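Local coordinates for protein oxalate biosynthetic component 1 (Burkholderia thailandensis, PDB 5IKY) that is a bifunctional enzyme of quorum sensing-dependent oxalate production, an alpha/beta serine hydrolase with an additional lyase activity, at residues His354-Leu368 with Arg433-Ser445. Sequence-based numbering, arbitrary orientation.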
loop_
_atom_site.group_PDB
_atom_site.type_symbol
_atom_site.label_atom_id
_atom_site.label_comp_id
_atom_site.label_asym_id
_atom_site.label_seq_id
_atom_site.Cartn_x
_atom_site.Cartn_y
_atom_site.Cartn_z
ATOM N N HIS A 354 3.013 -36.370 -8.894
ATOM C CA HIS A 354 3.311 -37.281 -7.792
ATOM C C HIS A 354 4.796 -37.619 -7.701
ATOM O O HIS A 354 5.299 -37.934 -6.623
ATOM C CB HIS A 354 2.492 -38.566 -7.923
ATOM C CG HIS A 354 1.052 -38.402 -7.551
ATOM N ND1 HIS A 354 0.639 -38.187 -6.254
ATOM C CD2 HIS A 354 -0.073 -38.415 -8.305
ATOM C CE1 HIS A 354 -0.677 -38.077 -6.224
ATOM N NE2 HIS A 354 -1.134 -38.211 -7.456
ATOM N N THR A 355 5.495 -37.551 -8.828
ATOM C CA THR A 355 6.931 -37.805 -8.836
ATOM C C THR A 355 7.674 -36.706 -8.074
ATOM O O THR A 355 8.667 -36.973 -7.398
ATOM C CB THR A 355 7.477 -37.913 -10.272
ATOM O OG1 THR A 355 6.712 -38.880 -11.002
ATOM C CG2 THR A 355 8.939 -38.337 -10.262
ATOM N N ILE A 356 7.179 -35.473 -8.181
ATOM C CA ILE A 356 7.731 -34.356 -7.418
ATOM C C ILE A 356 7.575 -34.601 -5.920
ATOM O O ILE A 356 8.524 -34.438 -5.152
ATOM C CB ILE A 356 7.053 -33.018 -7.778
ATOM C CG1 ILE A 356 7.338 -32.637 -9.231
ATOM C CG2 ILE A 356 7.517 -31.911 -6.835
ATOM C CD1 ILE A 356 8.771 -32.260 -9.488
ATOM N N VAL A 357 6.368 -34.991 -5.517
ATOM C CA VAL A 357 6.077 -35.316 -4.123
ATOM C C VAL A 357 7.031 -36.380 -3.601
ATOM O O VAL A 357 7.665 -36.222 -2.556
ATOM C CB VAL A 357 4.634 -35.831 -3.952
ATOM C CG1 VAL A 357 4.344 -36.128 -2.488
ATOM C CG2 VAL A 357 3.635 -34.834 -4.515
ATOM N N GLU A 358 7.128 -37.464 -4.359
ATOM C CA GLU A 358 7.909 -38.627 -3.973
ATOM C C GLU A 358 9.405 -38.317 -3.929
ATOM O O GLU A 358 10.132 -38.836 -3.078
ATOM C CB GLU A 358 7.602 -39.774 -4.937
ATOM C CG GLU A 358 8.738 -40.719 -5.230
ATOM C CD GLU A 358 8.284 -41.907 -6.057
ATOM O OE1 GLU A 358 8.770 -42.066 -7.197
ATOM O OE2 GLU A 358 7.438 -42.682 -5.565
ATOM N N ASN A 359 9.863 -37.451 -4.829
ATOM C CA ASN A 359 11.252 -37.009 -4.803
ATOM C C ASN A 359 11.508 -36.058 -3.639
ATOM O O ASN A 359 12.596 -36.043 -3.065
ATOM C CB ASN A 359 11.632 -36.334 -6.122
ATOM C CG ASN A 359 11.770 -37.320 -7.263
ATOM O OD1 ASN A 359 11.954 -38.517 -7.043
ATOM N ND2 ASN A 359 11.686 -36.821 -8.492
ATOM N N SER A 360 10.492 -35.273 -3.289
ATOM C CA SER A 360 10.609 -34.293 -2.215
ATOM C C SER A 360 10.722 -34.934 -0.835
ATOM O O SER A 360 11.517 -34.492 -0.009
ATOM C CB SER A 360 9.412 -33.340 -2.229
ATOM O OG SER A 360 9.418 -32.534 -3.389
ATOM N N VAL A 361 9.924 -35.969 -0.582
ATOM C CA VAL A 361 9.861 -36.551 0.755
ATOM C C VAL A 361 10.926 -37.619 0.971
ATOM O O VAL A 361 11.060 -38.158 2.072
ATOM C CB VAL A 361 8.478 -37.159 1.041
ATOM C CG1 VAL A 361 7.394 -36.109 0.840
ATOM C CG2 VAL A 361 8.234 -38.378 0.157
ATOM N N THR A 362 11.684 -37.928 -0.075
ATOM C CA THR A 362 12.751 -38.910 0.055
ATOM C C THR A 362 14.115 -38.277 -0.184
ATOM O O THR A 362 14.788 -37.850 0.751
ATOM C CB THR A 362 12.563 -40.100 -0.920
ATOM O OG1 THR A 362 12.524 -39.627 -2.272
ATOM C CG2 THR A 362 11.275 -40.842 -0.610
ATOM N N LEU A 363 14.507 -38.208 -1.449
ATOM C CA LEU A 363 15.862 -37.825 -1.813
ATOM C C LEU A 363 16.176 -36.357 -1.534
ATOM O O LEU A 363 17.310 -36.012 -1.191
ATOM C CB LEU A 363 16.093 -38.129 -3.286
ATOM C CG LEU A 363 17.525 -38.435 -3.698
ATOM C CD1 LEU A 363 18.153 -39.476 -2.784
ATOM C CD2 LEU A 363 17.483 -38.940 -5.110
ATOM N N TYR A 364 15.177 -35.496 -1.686
ATOM C CA TYR A 364 15.373 -34.062 -1.499
ATOM C C TYR A 364 14.909 -33.576 -0.132
ATOM O O TYR A 364 14.994 -32.384 0.163
ATOM C CB TYR A 364 14.648 -33.278 -2.597
ATOM C CG TYR A 364 15.423 -33.204 -3.889
ATOM C CD1 TYR A 364 16.387 -32.219 -4.088
ATOM C CD2 TYR A 364 15.205 -34.124 -4.905
ATOM C CE1 TYR A 364 17.105 -32.154 -5.269
ATOM C CE2 TYR A 364 15.911 -34.063 -6.088
ATOM C CZ TYR A 364 16.864 -33.079 -6.264
ATOM O OH TYR A 364 17.575 -33.022 -7.440
ATOM N N GLN A 365 14.428 -34.494 0.700
ATOM C CA GLN A 365 13.892 -34.128 2.007
ATOM C C GLN A 365 14.917 -33.356 2.825
ATOM O O GLN A 365 14.632 -32.270 3.328
ATOM C CB GLN A 365 13.432 -35.371 2.766
ATOM C CG GLN A 365 12.444 -35.087 3.887
ATOM C CD GLN A 365 13.115 -34.586 5.155
ATOM O OE1 GLN A 365 14.299 -34.836 5.388
ATOM N NE2 GLN A 365 12.362 -33.865 5.977
ATOM N N SER A 366 16.114 -33.915 2.941
ATOM C CA SER A 366 17.176 -33.273 3.708
ATOM C C SER A 366 17.726 -31.998 3.031
ATOM O O SER A 366 17.851 -30.972 3.696
ATOM C CB SER A 366 18.308 -34.275 3.985
ATOM O OG SER A 366 19.445 -33.624 4.516
ATOM N N PRO A 367 18.055 -32.047 1.722
ATOM C CA PRO A 367 18.536 -30.803 1.100
ATOM C C PRO A 367 17.541 -29.639 1.154
ATOM O O PRO A 367 17.964 -28.483 1.207
ATOM C CB PRO A 367 18.785 -31.216 -0.355
ATOM C CG PRO A 367 19.097 -32.664 -0.276
ATOM C CD PRO A 367 18.194 -33.194 0.802
ATOM N N LEU A 368 16.246 -29.940 1.143
ATOM C CA LEU A 368 15.222 -28.896 1.172
ATOM C C LEU A 368 15.068 -28.282 2.559
ATOM O O LEU A 368 14.841 -27.079 2.688
ATOM C CB LEU A 368 13.880 -29.449 0.692
ATOM C CG LEU A 368 13.789 -29.661 -0.819
ATOM C CD1 LEU A 368 12.439 -30.242 -1.204
ATOM C CD2 LEU A 368 14.047 -28.347 -1.541
ATOM N N ARG A 433 -5.708 -34.766 -0.599
ATOM C CA ARG A 433 -5.415 -35.059 0.806
ATOM C C ARG A 433 -4.203 -35.976 1.047
ATOM O O ARG A 433 -3.403 -35.695 1.942
ATOM C CB ARG A 433 -6.652 -35.657 1.482
ATOM C CG ARG A 433 -6.430 -36.103 2.921
ATOM C CD ARG A 433 -7.462 -35.484 3.846
ATOM N NE ARG A 433 -8.803 -35.555 3.274
ATOM C CZ ARG A 433 -9.735 -34.620 3.434
ATOM N NH1 ARG A 433 -9.474 -33.534 4.154
ATOM N NH2 ARG A 433 -10.926 -34.769 2.872
ATOM N N PRO A 434 -4.058 -37.070 0.269
ATOM C CA PRO A 434 -2.870 -37.902 0.509
ATOM C C PRO A 434 -1.568 -37.151 0.249
ATOM O O PRO A 434 -0.595 -37.350 0.977
ATOM C CB PRO A 434 -3.035 -39.053 -0.488
ATOM C CG PRO A 434 -4.496 -39.115 -0.752
ATOM C CD PRO A 434 -4.950 -37.688 -0.731
ATOM N N THR A 435 -1.557 -36.300 -0.772
ATOM C CA THR A 435 -0.377 -35.504 -1.089
ATOM C C THR A 435 -0.077 -34.496 0.021
ATOM O O THR A 435 1.068 -34.368 0.459
ATOM C CB THR A 435 -0.542 -34.762 -2.427
ATOM O OG1 THR A 435 -0.557 -35.713 -3.499
ATOM C CG2 THR A 435 0.603 -33.774 -2.643
ATOM N N VAL A 436 -1.109 -33.789 0.473
ATOM C CA VAL A 436 -0.959 -32.830 1.560
ATOM C C VAL A 436 -0.426 -33.510 2.817
ATOM O O VAL A 436 0.570 -33.073 3.396
ATOM C CB VAL A 436 -2.289 -32.133 1.895
ATOM C CG1 VAL A 436 -2.121 -31.229 3.105
ATOM C CG2 VAL A 436 -2.798 -31.345 0.696
ATOM N N GLU A 437 -1.085 -34.588 3.227
ATOM C CA GLU A 437 -0.683 -35.324 4.420
ATOM C C GLU A 437 0.738 -35.870 4.304
ATOM O O GLU A 437 1.489 -35.873 5.277
ATOM C CB GLU A 437 -1.663 -36.464 4.694
ATOM C CG GLU A 437 -3.035 -35.996 5.153
ATOM C CD GLU A 437 -3.997 -37.147 5.383
ATOM O OE1 GLU A 437 -3.731 -38.256 4.873
ATOM O OE2 GLU A 437 -5.013 -36.941 6.079
ATOM N N LYS A 438 1.105 -36.320 3.110
ATOM C CA LYS A 438 2.443 -36.851 2.878
ATOM C C LYS A 438 3.509 -35.779 3.097
ATOM O O LYS A 438 4.557 -36.047 3.686
ATOM C CB LYS A 438 2.549 -37.426 1.465
ATOM C CG LYS A 438 3.774 -38.295 1.233
ATOM C CD LYS A 438 3.787 -38.848 -0.183
ATOM C CE LYS A 438 4.277 -40.284 -0.220
ATOM N NZ LYS A 438 4.485 -40.746 -1.620
ATOM N N LEU A 439 3.230 -34.565 2.633
ATOM C CA LEU A 439 4.168 -33.453 2.771
ATOM C C LEU A 439 4.315 -33.001 4.226
ATOM O O LEU A 439 5.420 -32.715 4.680
ATOM C CB LEU A 439 3.727 -32.276 1.898
ATOM C CG LEU A 439 3.850 -32.480 0.385
ATOM C CD1 LEU A 439 3.215 -31.322 -0.367
ATOM C CD2 LEU A 439 5.307 -32.644 -0.017
ATOM N N ARG A 440 3.200 -32.935 4.950
ATOM C CA ARG A 440 3.226 -32.556 6.363
ATOM C C ARG A 440 3.961 -33.592 7.215
ATOM O O ARG A 440 4.635 -33.242 8.183
ATOM C CB ARG A 440 1.805 -32.374 6.903
ATOM C CG ARG A 440 0.895 -31.507 6.054
ATOM C CD ARG A 440 0.850 -30.070 6.526
ATOM N NE ARG A 440 -0.397 -29.428 6.122
ATOM C CZ ARG A 440 -0.581 -28.112 6.060
ATOM N NH1 ARG A 440 -1.753 -27.625 5.681
ATOM N NH2 ARG A 440 0.410 -27.284 6.368
ATOM N N ASP A 441 3.824 -34.865 6.857
ATOM C CA ASP A 441 4.435 -35.945 7.628
ATOM C C ASP A 441 5.954 -35.978 7.482
ATOM O O ASP A 441 6.663 -36.388 8.401
ATOM C CB ASP A 441 3.848 -37.297 7.218
ATOM C CG ASP A 441 2.408 -37.466 7.662
ATOM O OD1 ASP A 441 1.912 -36.603 8.416
ATOM O OD2 ASP A 441 1.773 -38.466 7.261
ATOM N N ASN A 442 6.450 -35.545 6.328
ATOM C CA ASN A 442 7.886 -35.549 6.073
ATOM C C ASN A 442 8.537 -34.180 6.259
ATOM O O ASN A 442 9.760 -34.054 6.203
ATOM C CB ASN A 442 8.167 -36.068 4.664
ATOM C CG ASN A 442 7.877 -37.549 4.526
ATOM O OD1 ASN A 442 8.765 -38.386 4.697
ATOM N ND2 ASN A 442 6.628 -37.882 4.220
ATOM N N PHE A 443 7.721 -33.158 6.487
ATOM C CA PHE A 443 8.239 -31.818 6.733
ATOM C C PHE A 443 7.531 -31.191 7.927
ATOM O O PHE A 443 6.466 -30.589 7.777
ATOM C CB PHE A 443 8.082 -30.935 5.491
ATOM C CG PHE A 443 8.945 -31.358 4.335
ATOM C CD1 PHE A 443 10.286 -31.014 4.294
ATOM C CD2 PHE A 443 8.416 -32.093 3.285
ATOM C CE1 PHE A 443 11.086 -31.400 3.232
ATOM C CE2 PHE A 443 9.212 -32.482 2.221
ATOM C CZ PHE A 443 10.547 -32.136 2.195
ATOM N N PRO A 444 8.123 -31.342 9.123
ATOM C CA PRO A 444 7.553 -30.841 10.381
ATOM C C PRO A 444 7.270 -29.342 10.343
ATOM O O PRO A 444 6.326 -28.880 10.983
ATOM C CB PRO A 444 8.637 -31.173 11.418
ATOM C CG PRO A 444 9.878 -31.454 10.627
ATOM C CD PRO A 444 9.404 -32.032 9.336
ATOM N N SER A 445 8.076 -28.596 9.596
ATOM C CA SER A 445 7.833 -27.170 9.412
ATOM C C SER A 445 7.681 -26.838 7.930
ATOM O O SER A 445 8.672 -26.743 7.205
ATOM C CB SER A 445 8.968 -26.344 10.027
ATOM O OG SER A 445 8.695 -24.955 9.945
#
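Gln365 turns its CG away from the backbone N (chi1 -160°) and then bends at chi2, which swings the amide against the end of helix 418-442 and onto Asn442. NE2 of Gln365 donates to the backbone O of Asn442 at 2.6 Å, approaching almost in line with the carbonyl, although the hydrogen bond is bent at the proton (N-H...O angle 143°). On its way the Gln365 chain runs past the Phe443 ring, CG lying 3.9 Å from CZ. Phe443, the first residue to leave the helix, also brings CZ to 3.4 Å from the carbonyl O of Ser360, which sits at the ring edge near its plane.

The Asn442 amide is fixed by its own helix, since ND2 bonds the O of Lys438 at 2.8 Å and nearly straight. Its CG rests 3.6 Å from CB of Val361, whose CG1 continues inward to Leu439 CD2. One turn earlier, Val357 divides its methyls: CG1 meets Lys438 CD at 3.6 Å, while CG2 meets Thr435 CG2 at 3.7 Å.

The axes of helix 354-360 and of residues 433-442, the last part of helix 418-442, run nearly parallel, at 17°, as neighbouring outer helices of a TIM-type barrel. Val357 and Ser360 lie on strand 346-351, Thr435 and Leu439 on strand 375-380, and Phe443 packs its ring against Phe377 of that second strand.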